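Local coordinates for ricin B lectin (Clostridium thermocellum, PDB 3VSF), which is an exo-beta-1,3-galactanase of glycoside hydrolase family 43 that carries a ricin-type beta-trefoil module that binds galactose, at residues 368-373 / 387-392; 307-312 / 320-325. One frame throughout, in Å; residues are numbered along the deposited sequence.

Contact 1 of 2, residues 368-373 / 387-392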
ATOM      1  N   LYS A 368      34.342  -0.901 -18.118  1.00 58.69           N
ATOM      2  CA  LYS A 368      35.759  -1.104 -18.398  1.00 59.07           C
ATOM      3  C   LYS A 368      36.099  -0.794 -19.851  1.00 58.79           C
ATOM      4  O   LYS A 368      37.079  -0.106 -20.135  1.00 61.51           O
ATOM      5  CB  LYS A 368      36.174  -2.538 -18.056  1.00 61.58           C
ATOM      6  CG  LYS A 368      37.597  -2.888 -18.464  1.00 59.36           C
ATOM      7  CD  LYS A 368      38.606  -1.944 -17.830  1.00 64.78           C
ATOM      8  CE  LYS A 368      40.023  -2.260 -18.283  1.00 67.42           C
ATOM      9  NZ  LYS A 368      41.016  -1.305 -17.714  1.00 68.15           N
ATOM     10  N   ASN A 369      35.280  -1.298 -20.768  1.00 59.68           N
ATOM     11  CA  ASN A 369      35.545  -1.153 -22.195  1.00 57.11           C
ATOM     12  C   ASN A 369      35.301   0.254 -22.737  1.00 56.60           C
ATOM     13  O   ASN A 369      36.124   0.789 -23.479  1.00 59.81           O
ATOM     14  CB  ASN A 369      34.730  -2.171 -22.995  1.00 54.94           C
ATOM     15  CG  ASN A 369      34.875  -1.983 -24.493  1.00 53.58           C
ATOM     16  OD1 ASN A 369      35.881  -2.371 -25.083  1.00 56.69           O
ATOM     17  ND2 ASN A 369      33.863  -1.388 -25.115  1.00 53.80           N
ATOM     18  N   SER A 370      34.171   0.847 -22.369  1.00 56.28           N
ATOM     19  CA  SER A 370      33.776   2.140 -22.922  1.00 54.29           C
ATOM     20  C   SER A 370      34.272   3.313 -22.085  1.00 54.25           C
ATOM     21  O   SER A 370      34.549   4.389 -22.613  1.00 53.36           O
ATOM     22  CB  SER A 370      32.255   2.217 -23.063  1.00 56.86           C
ATOM     23  OG  SER A 370      31.626   2.213 -21.793  1.00 56.67           O
ATOM     24  N   GLY A 371      34.377   3.103 -20.778  1.00 56.37           N
ATOM     25  CA  GLY A 371      34.751   4.170 -19.869  1.00 55.56           C
ATOM     26  C   GLY A 371      33.552   5.027 -19.510  1.00 58.05           C
ATOM     27  O   GLY A 371      33.666   5.988 -18.749  1.00 58.79           O
ATOM     28  N   LYS A 372      32.398   4.678 -20.069  1.00 58.33           N
ATOM     29  CA  LYS A 372      31.152   5.375 -19.772  1.00 58.21           C
ATOM     30  C   LYS A 372      30.554   4.843 -18.472  1.00 57.77           C
ATOM     31  O   LYS A 372      30.930   3.770 -18.002  1.00 56.85           O
ATOM     32  CB  LYS A 372      30.156   5.200 -20.920  1.00 58.84           C
ATOM     33  CG  LYS A 372      30.636   5.742 -22.258  1.00 54.61           C
ATOM     34  CD  LYS A 372      30.706   7.260 -22.252  1.00 58.64           C
ATOM     35  CE  LYS A 372      31.069   7.806 -23.626  1.00 57.45           C
ATOM     36  NZ  LYS A 372      32.420   7.365 -24.069  1.00 58.55           N
ATOM     37  N   VAL A 373      29.621   5.594 -17.896  1.00 56.26           N
ATOM     38  CA  VAL A 373      29.011   5.207 -16.628  1.00 57.43           C
ATOM     39  C   VAL A 373      27.526   4.887 -16.771  1.00 55.67           C
ATOM     40  O   VAL A 373      26.867   5.350 -17.702  1.00 55.08           O
ATOM     41  CB  VAL A 373      29.185   6.300 -15.559  1.00 61.29           C
ATOM     42  CG1 VAL A 373      30.662   6.577 -15.320  1.00 62.03           C
ATOM     43  CG2 VAL A 373      28.458   7.569 -15.975  1.00 58.72           C
ATOM     44  N   ILE A 387      17.769   2.194 -19.537  1.00 54.03           N
ATOM     45  CA  ILE A 387      19.081   2.410 -18.939  1.00 51.15           C
ATOM     46  C   ILE A 387      20.160   2.420 -20.014  1.00 53.49           C
ATOM     47  O   ILE A 387      20.262   1.488 -20.812  1.00 55.75           O
ATOM     48  CB  ILE A 387      19.419   1.326 -17.898  1.00 47.72           C
ATOM     49  CG1 ILE A 387      18.413   1.363 -16.745  1.00 50.25           C
ATOM     50  CG2 ILE A 387      20.830   1.518 -17.369  1.00 47.36           C
ATOM     51  CD1 ILE A 387      18.396   2.675 -15.989  1.00 51.26           C
ATOM     52  N   VAL A 388      20.962   3.478 -20.035  1.00 55.26           N
ATOM     53  CA  VAL A 388      22.016   3.619 -21.031  1.00 53.25           C
ATOM     54  C   VAL A 388      23.336   4.015 -20.381  1.00 54.38           C
ATOM     55  O   VAL A 388      23.365   4.456 -19.234  1.00 54.83           O
ATOM     56  CB  VAL A 388      21.654   4.681 -22.086  1.00 52.22           C
ATOM     57  CG1 VAL A 388      20.378   4.293 -22.816  1.00 54.33           C
ATOM     58  CG2 VAL A 388      21.504   6.045 -21.432  1.00 54.24           C
ATOM     59  N   GLN A 389      24.428   3.850 -21.121  1.00 55.30           N
ATOM     60  CA  GLN A 389      25.730   4.317 -20.666  1.00 54.66           C
ATOM     61  C   GLN A 389      25.952   5.736 -21.170  1.00 55.21           C
ATOM     62  O   GLN A 389      25.527   6.084 -22.273  1.00 55.12           O
ATOM     63  CB  GLN A 389      26.849   3.403 -21.168  1.00 53.85           C
ATOM     64  CG  GLN A 389      27.115   3.507 -22.662  1.00 52.78           C
ATOM     65  CD  GLN A 389      28.387   2.795 -23.078  1.00 52.00           C
ATOM     66  OE1 GLN A 389      29.030   2.128 -22.270  1.00 53.99           O
ATOM     67  NE2 GLN A 389      28.755   2.934 -24.346  1.00 51.41           N
ATOM     68  N   TRP A 390      26.611   6.557 -20.361  1.00 58.39           N
ATOM     69  CA  TRP A 390      26.868   7.939 -20.740  1.00 59.71           C
ATOM     70  C   TRP A 390      28.188   8.426 -20.158  1.00 60.47           C
ATOM     71  O   TRP A 390      28.743   7.807 -19.250  1.00 58.22           O
ATOM     72  CB  TRP A 390      25.724   8.842 -20.279  1.00 59.31           C
ATOM     73  CG  TRP A 390      25.599  10.101 -21.079  1.00 62.06           C
ATOM     74  CD1 TRP A 390      26.201  11.299 -20.828  1.00 64.34           C
ATOM     75  CD2 TRP A 390      24.820  10.285 -22.266  1.00 58.97           C
ATOM     76  NE1 TRP A 390      25.845  12.218 -21.784  1.00 63.58           N
ATOM     77  CE2 TRP A 390      24.997  11.620 -22.680  1.00 59.16           C
ATOM     78  CE3 TRP A 390      23.989   9.450 -23.021  1.00 58.42           C
ATOM     79  CZ2 TRP A 390      24.375  12.139 -23.813  1.00 61.50           C
ATOM     80  CZ3 TRP A 390      23.372   9.968 -24.145  1.00 58.83           C
ATOM     81  CH2 TRP A 390      23.568  11.300 -24.530  1.00 61.94           C
ATOM     82  N   THR A 391      28.686   9.539 -20.687  1.00 61.10           N
ATOM     83  CA  THR A 391      29.943  10.111 -20.223  1.00 65.33           C
ATOM     84  C   THR A 391      29.811  10.629 -18.795  1.00 67.03           C
ATOM     85  O   THR A 391      28.824  11.279 -18.449  1.00 66.41           O
ATOM     86  CB  THR A 391      30.411  11.260 -21.135  1.00 65.73           C
ATOM     87  OG1 THR A 391      30.540  10.785 -22.481  1.00 64.05           O
ATOM     88  CG2 THR A 391      31.750  11.803 -20.663  1.00 62.44           C
ATOM     89  N   ASP A 392      30.811  10.332 -17.970  1.00 64.72           N
ATOM     90  CA  ASP A 392      30.828  10.794 -16.588  1.00 65.42           C
ATOM     91  C   ASP A 392      30.729  12.315 -16.538  1.00 69.29           C
ATOM     92  O   ASP A 392      31.703  13.016 -16.808  1.00 74.29           O
ATOM     93  CB  ASP A 392      32.108  10.328 -15.890  1.00 64.50           C
ATOM     94  CG  ASP A 392      32.089  10.592 -14.395  1.00 72.88           C
ATOM     95  OD1 ASP A 392      31.370  11.515 -13.958  1.00 75.25           O
ATOM     96  OD2 ASP A 392      32.797   9.874 -13.657  1.00 69.33           O
TER
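Val-373 pairs with Trp-390 as an antiparallel hydrogen-bonded pair, and the tight part of the contact is built on it. Val-373 N donates almost straight (174°) to Trp-390 O at 2.7 Å, and Trp-390 N returns a bond to Val-373 O. The same carbonyl oxygen, Val-373 O, also receives a CA-H...O contact from Gln-389. On the turn side the hydroxyl of Ser-370 is shared: OG donates to Gln-389 OE1 at 2.6 Å, arriving above the amide's carbonyl plane, and accepts from Lys-372 N, closing an ST turn, with Asn-367 ND2 a further partner. Gln-389 reaches it because CG sits between the backbone N and carbonyl carbon (chi1 71°) and the chain runs extended from there, with Lys-372 CB against its aliphatic part at 3.8 Å from Gln-389 CB. Its NE2 is held by Glu-476 O.

Toward solvent the packing thins. The bent Lys-372 chain crosses Thr-391, CE lying 3.2 Å from Thr-391 OG1, while its NZ bonds Thr-475 O and OG1 bonds Asp-477. At the other end exposed Asp-392 gives Val-373 CG1 just a loose CB contact at 4.1 Å; the valine is otherwise buried beside Val-366 and Gln-398.

The turn at 368-372 links strand 363-367 to strand 373-376 of the trefoil, and strand 385-390, besides pairing with 373-376, also pairs antiparallel with strands 432-437 and 479-484.

Contact 2 of 2, residues 307-312 / 320-325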
ATOM      1  N   GLY A 307      -1.801  -1.715   5.061  1.00 60.83           N
ATOM      2  CA  GLY A 307      -2.153  -3.091   4.782  1.00 62.91           C
ATOM      3  C   GLY A 307      -2.005  -3.978   5.999  1.00 62.39           C
ATOM      4  O   GLY A 307      -1.490  -3.553   7.033  1.00 62.41           O
ATOM      5  N   ASP A 308      -2.464  -5.217   5.874  1.00 59.59           N
ATOM      6  CA  ASP A 308      -2.341  -6.187   6.951  1.00 63.39           C
ATOM      7  C   ASP A 308      -1.687  -7.469   6.458  1.00 62.40           C
ATOM      8  O   ASP A 308      -2.139  -8.077   5.487  1.00 63.37           O
ATOM      9  CB  ASP A 308      -3.710  -6.501   7.563  1.00 66.74           C
ATOM     10  CG  ASP A 308      -4.212  -5.396   8.473  1.00 66.14           C
ATOM     11  OD1 ASP A 308      -3.788  -5.357   9.648  1.00 64.97           O
ATOM     12  OD2 ASP A 308      -5.032  -4.571   8.018  1.00 64.46           O
ATOM     13  N   ARG A 309      -0.611  -7.870   7.124  1.00 61.55           N
ATOM     14  CA  ARG A 309      -0.000  -9.163   6.861  1.00 66.65           C
ATOM     15  C   ARG A 309      -0.601 -10.179   7.821  1.00 66.57           C
ATOM     16  O   ARG A 309      -0.016 -10.496   8.858  1.00 65.42           O
ATOM     17  CB  ARG A 309       1.519  -9.092   7.020  1.00 69.20           C
ATOM     18  CG  ARG A 309       2.235 -10.403   6.734  1.00 64.71           C
ATOM     19  CD  ARG A 309       3.726 -10.187   6.553  1.00 68.41           C
ATOM     20  NE  ARG A 309       4.011  -9.355   5.389  1.00 70.17           N
ATOM     21  CZ  ARG A 309       5.233  -9.013   4.994  1.00 67.79           C
ATOM     22  NH1 ARG A 309       6.293  -9.433   5.673  1.00 67.91           N
ATOM     23  NH2 ARG A 309       5.395  -8.251   3.921  1.00 67.84           N
ATOM     24  N   TRP A 310      -1.784 -10.673   7.471  1.00 64.58           N
ATOM     25  CA  TRP A 310      -2.532 -11.575   8.338  1.00 67.16           C
ATOM     26  C   TRP A 310      -1.726 -12.811   8.726  1.00 70.24           C
ATOM     27  O   TRP A 310      -1.258 -13.557   7.867  1.00 72.40           O
ATOM     28  CB  TRP A 310      -3.847 -11.986   7.673  1.00 68.83           C
ATOM     29  CG  TRP A 310      -4.742 -10.826   7.360  1.00 68.77           C
ATOM     30  CD1 TRP A 310      -5.040 -10.330   6.124  1.00 66.47           C
ATOM     31  CD2 TRP A 310      -5.449 -10.010   8.302  1.00 69.69           C
ATOM     32  NE1 TRP A 310      -5.893  -9.257   6.238  1.00 66.44           N
ATOM     33  CE2 TRP A 310      -6.158  -9.041   7.564  1.00 70.43           C
ATOM     34  CE3 TRP A 310      -5.553 -10.006   9.696  1.00 67.77           C
ATOM     35  CZ2 TRP A 310      -6.960  -8.078   8.175  1.00 68.88           C
ATOM     36  CZ3 TRP A 310      -6.348  -9.049  10.300  1.00 67.00           C
ATOM     37  CH2 TRP A 310      -7.042  -8.099   9.540  1.00 66.32           C
ATOM     38  N   ALA A 311      -1.576 -13.019  10.030  1.00 70.36           N
ATOM     39  CA  ALA A 311      -0.832 -14.159  10.548  1.00 70.91           C
ATOM     40  C   ALA A 311      -1.502 -15.474  10.164  1.00 72.35           C
ATOM     41  O   ALA A 311      -0.893 -16.540  10.256  1.00 74.90           O
ATOM     42  CB  ALA A 311      -0.687 -14.056  12.059  1.00 74.05           C
ATOM     43  N   GLY A 312      -2.755 -15.391   9.733  1.00 73.10           N
ATOM     44  CA  GLY A 312      -3.500 -16.566   9.319  1.00 74.54           C
ATOM     45  C   GLY A 312      -2.834 -17.286   8.163  1.00 74.46           C
ATOM     46  O   GLY A 312      -3.100 -18.462   7.916  1.00 74.42           O
ATOM     47  N   ASP A 320      -1.487 -11.744  15.996  1.00 83.28           N
ATOM     48  CA  ASP A 320      -0.085 -11.847  15.606  1.00 80.92           C
ATOM     49  C   ASP A 320       0.147 -11.304  14.199  1.00 80.58           C
ATOM     50  O   ASP A 320       1.205 -11.519  13.609  1.00 81.26           O
ATOM     51  CB  ASP A 320       0.398 -13.296  15.695  1.00 83.27           C
ATOM     52  CG  ASP A 320       0.461 -13.805  17.121  1.00 87.16           C
ATOM     53  OD1 ASP A 320       0.645 -12.981  18.043  1.00 88.43           O
ATOM     54  OD2 ASP A 320       0.333 -15.032  17.321  1.00 84.72           O
ATOM     55  N   SER A 321      -0.846 -10.596  13.669  1.00 78.28           N
ATOM     56  CA  SER A 321      -0.744 -10.018  12.334  1.00 75.81           C
ATOM     57  C   SER A 321       0.149  -8.781  12.328  1.00 77.50           C
ATOM     58  O   SER A 321       0.097  -7.963  13.245  1.00 77.28           O
ATOM     59  CB  SER A 321      -2.131  -9.664  11.794  1.00 72.47           C
ATOM     60  OG  SER A 321      -2.922 -10.825  11.623  1.00 74.36           O
ATOM     61  N   GLN A 322       0.965  -8.655  11.286  1.00 74.93           N
ATOM     62  CA  GLN A 322       1.876  -7.523  11.152  1.00 73.75           C
ATOM     63  C   GLN A 322       1.318  -6.489  10.179  1.00 71.62           C
ATOM     64  O   GLN A 322       0.332  -6.746   9.488  1.00 70.00           O
ATOM     65  CB  GLN A 322       3.254  -8.007  10.701  1.00 71.94           C
ATOM     66  CG  GLN A 322       3.951  -8.894  11.723  1.00 75.48           C
ATOM     67  CD  GLN A 322       4.892  -9.901  11.089  1.00 75.63           C
ATOM     68  OE1 GLN A 322       4.769 -10.226   9.909  1.00 76.49           O
ATOM     69  NE2 GLN A 322       5.836 -10.405  11.876  1.00 72.78           N
ATOM     70  N   TYR A 323       1.947  -5.318  10.128  1.00 69.41           N
ATOM     71  CA  TYR A 323       1.462  -4.235   9.279  1.00 69.22           C
ATOM     72  C   TYR A 323       2.437  -3.903   8.154  1.00 71.78           C
ATOM     73  O   TYR A 323       3.646  -4.096   8.287  1.00 70.70           O
ATOM     74  CB  TYR A 323       1.181  -2.984  10.115  1.00 70.72           C
ATOM     75  CG  TYR A 323       0.353  -3.253  11.349  1.00 72.98           C
ATOM     76  CD1 TYR A 323      -1.020  -3.441  11.261  1.00 76.77           C
ATOM     77  CD2 TYR A 323       0.944  -3.320  12.604  1.00 75.86           C
ATOM     78  CE1 TYR A 323      -1.781  -3.689  12.388  1.00 76.61           C
ATOM     79  CE2 TYR A 323       0.192  -3.568  13.735  1.00 76.94           C
ATOM     80  CZ  TYR A 323      -1.169  -3.751  13.622  1.00 78.55           C
ATOM     81  OH  TYR A 323      -1.920  -3.998  14.747  1.00 78.05           O
ATOM     82  N   VAL A 324       1.898  -3.402   7.048  1.00 69.12           N
ATOM     83  CA  VAL A 324       2.707  -3.006   5.904  1.00 66.86           C
ATOM     84  C   VAL A 324       2.273  -1.638   5.392  1.00 66.97           C
ATOM     85  O   VAL A 324       1.200  -1.496   4.807  1.00 67.99           O
ATOM     86  CB  VAL A 324       2.602  -4.030   4.757  1.00 67.87           C
ATOM     87  CG1 VAL A 324       3.260  -3.488   3.497  1.00 68.00           C
ATOM     88  CG2 VAL A 324       3.227  -5.355   5.167  1.00 70.99           C
ATOM     89  N   TRP A 325       3.108  -0.630   5.621  1.00 68.67           N
ATOM     90  CA  TRP A 325       2.816   0.721   5.152  1.00 68.69           C
ATOM     91  C   TRP A 325       3.730   1.118   3.999  1.00 69.06           C
ATOM     92  O   TRP A 325       4.950   0.967   4.078  1.00 67.75           O
ATOM     93  CB  TRP A 325       2.937   1.732   6.295  1.00 71.44           C
ATOM     94  CG  TRP A 325       1.846   1.618   7.315  1.00 75.11           C
ATOM     95  CD1 TRP A 325       0.895   0.642   7.393  1.00 73.35           C
ATOM     96  CD2 TRP A 325       1.588   2.517   8.400  1.00 75.80           C
ATOM     97  NE1 TRP A 325       0.064   0.875   8.462  1.00 73.26           N
ATOM     98  CE2 TRP A 325       0.467   2.020   9.096  1.00 75.68           C
ATOM     99  CE3 TRP A 325       2.196   3.693   8.851  1.00 73.57           C
ATOM    100  CZ2 TRP A 325      -0.057   2.659  10.218  1.00 76.54           C
ATOM    101  CZ3 TRP A 325       1.675   4.324   9.965  1.00 74.95           C
ATOM    102  CH2 TRP A 325       0.560   3.806  10.636  1.00 78.56           C
TER
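Strands 307-309 and 322-325 run antiparallel, their short axes 4.6 Å apart at closest approach with N-to-C directions 142° apart, and Arg-309 and Gln-322 form a hydrogen-bonded pair. Arg-309 N donates to Gln-322 O at 2.8 Å, and Gln-322 N answers to Arg-309 O with a longer bond.

Where the strands end, a side chain takes over from the ladder: Ser-321 OG accepts from Ala-311 N at 3.0 Å along a nearly straight path. The same oxygen is bonded to Val-318 O, so the hydroxyl ties the 3-10 segment that starts at Ala-311 to the connecting loop. It also lies 3.4 Å from Trp-310 CE3, and beside it Ala-311 CB rests on Asp-320 O. Trp-310 itself turns away from the partner strand; Asp-308 CB covers one face of its indole, toward the rim, and its NE1 bonds Gln-288.

Asp-308 and Tyr-323 stand side by side on one face of the sheet, pointing the same way, with OD1 of Asp-308 3.7 Å from Tyr-323 CD1 and the carboxylate turned 64° from the ring. The tyrosine hydroxyl bonds the backbone of Ile-56 and Ala-58, and its ring meets Trp-72 edge-to-face. On the other face Arg-309 leaves with CG anti to the backbone N (chi1 -179°), passes its CD 3.5 Å from Gln-322 OE1, and sets NH2 3.8 Å from Val-324 CG2. Its guanidinium is gripped by the carbonyls of Arg-286 and Tyr-285.

Such neighbouring antiparallel strands within a four-stranded sheet are characteristic of a blade of the five-bladed beta-propeller of family 43, here the last blade in chain order.

Followed from the N terminus, contact 2 comes first: strand 301-309 leads through the connection 310-321 and back along strand 322-330, closing a connection inside the last four-stranded propeller sheet. Strand 336-337 completes that sheet; the chain then passes through strands 343-347 and 352-355 and enters the trefoil with strand 363-367. Contact 1 follows, closing the excursion of 374-386 where strand 373-376 turns back into 385-390. The two are in series, neither nested nor crossing, and they do not touch: their centres are 43 Å apart and their nearest atoms about 24 Å. Each ties strands within its own module, the propeller or the lectin-like trefoil.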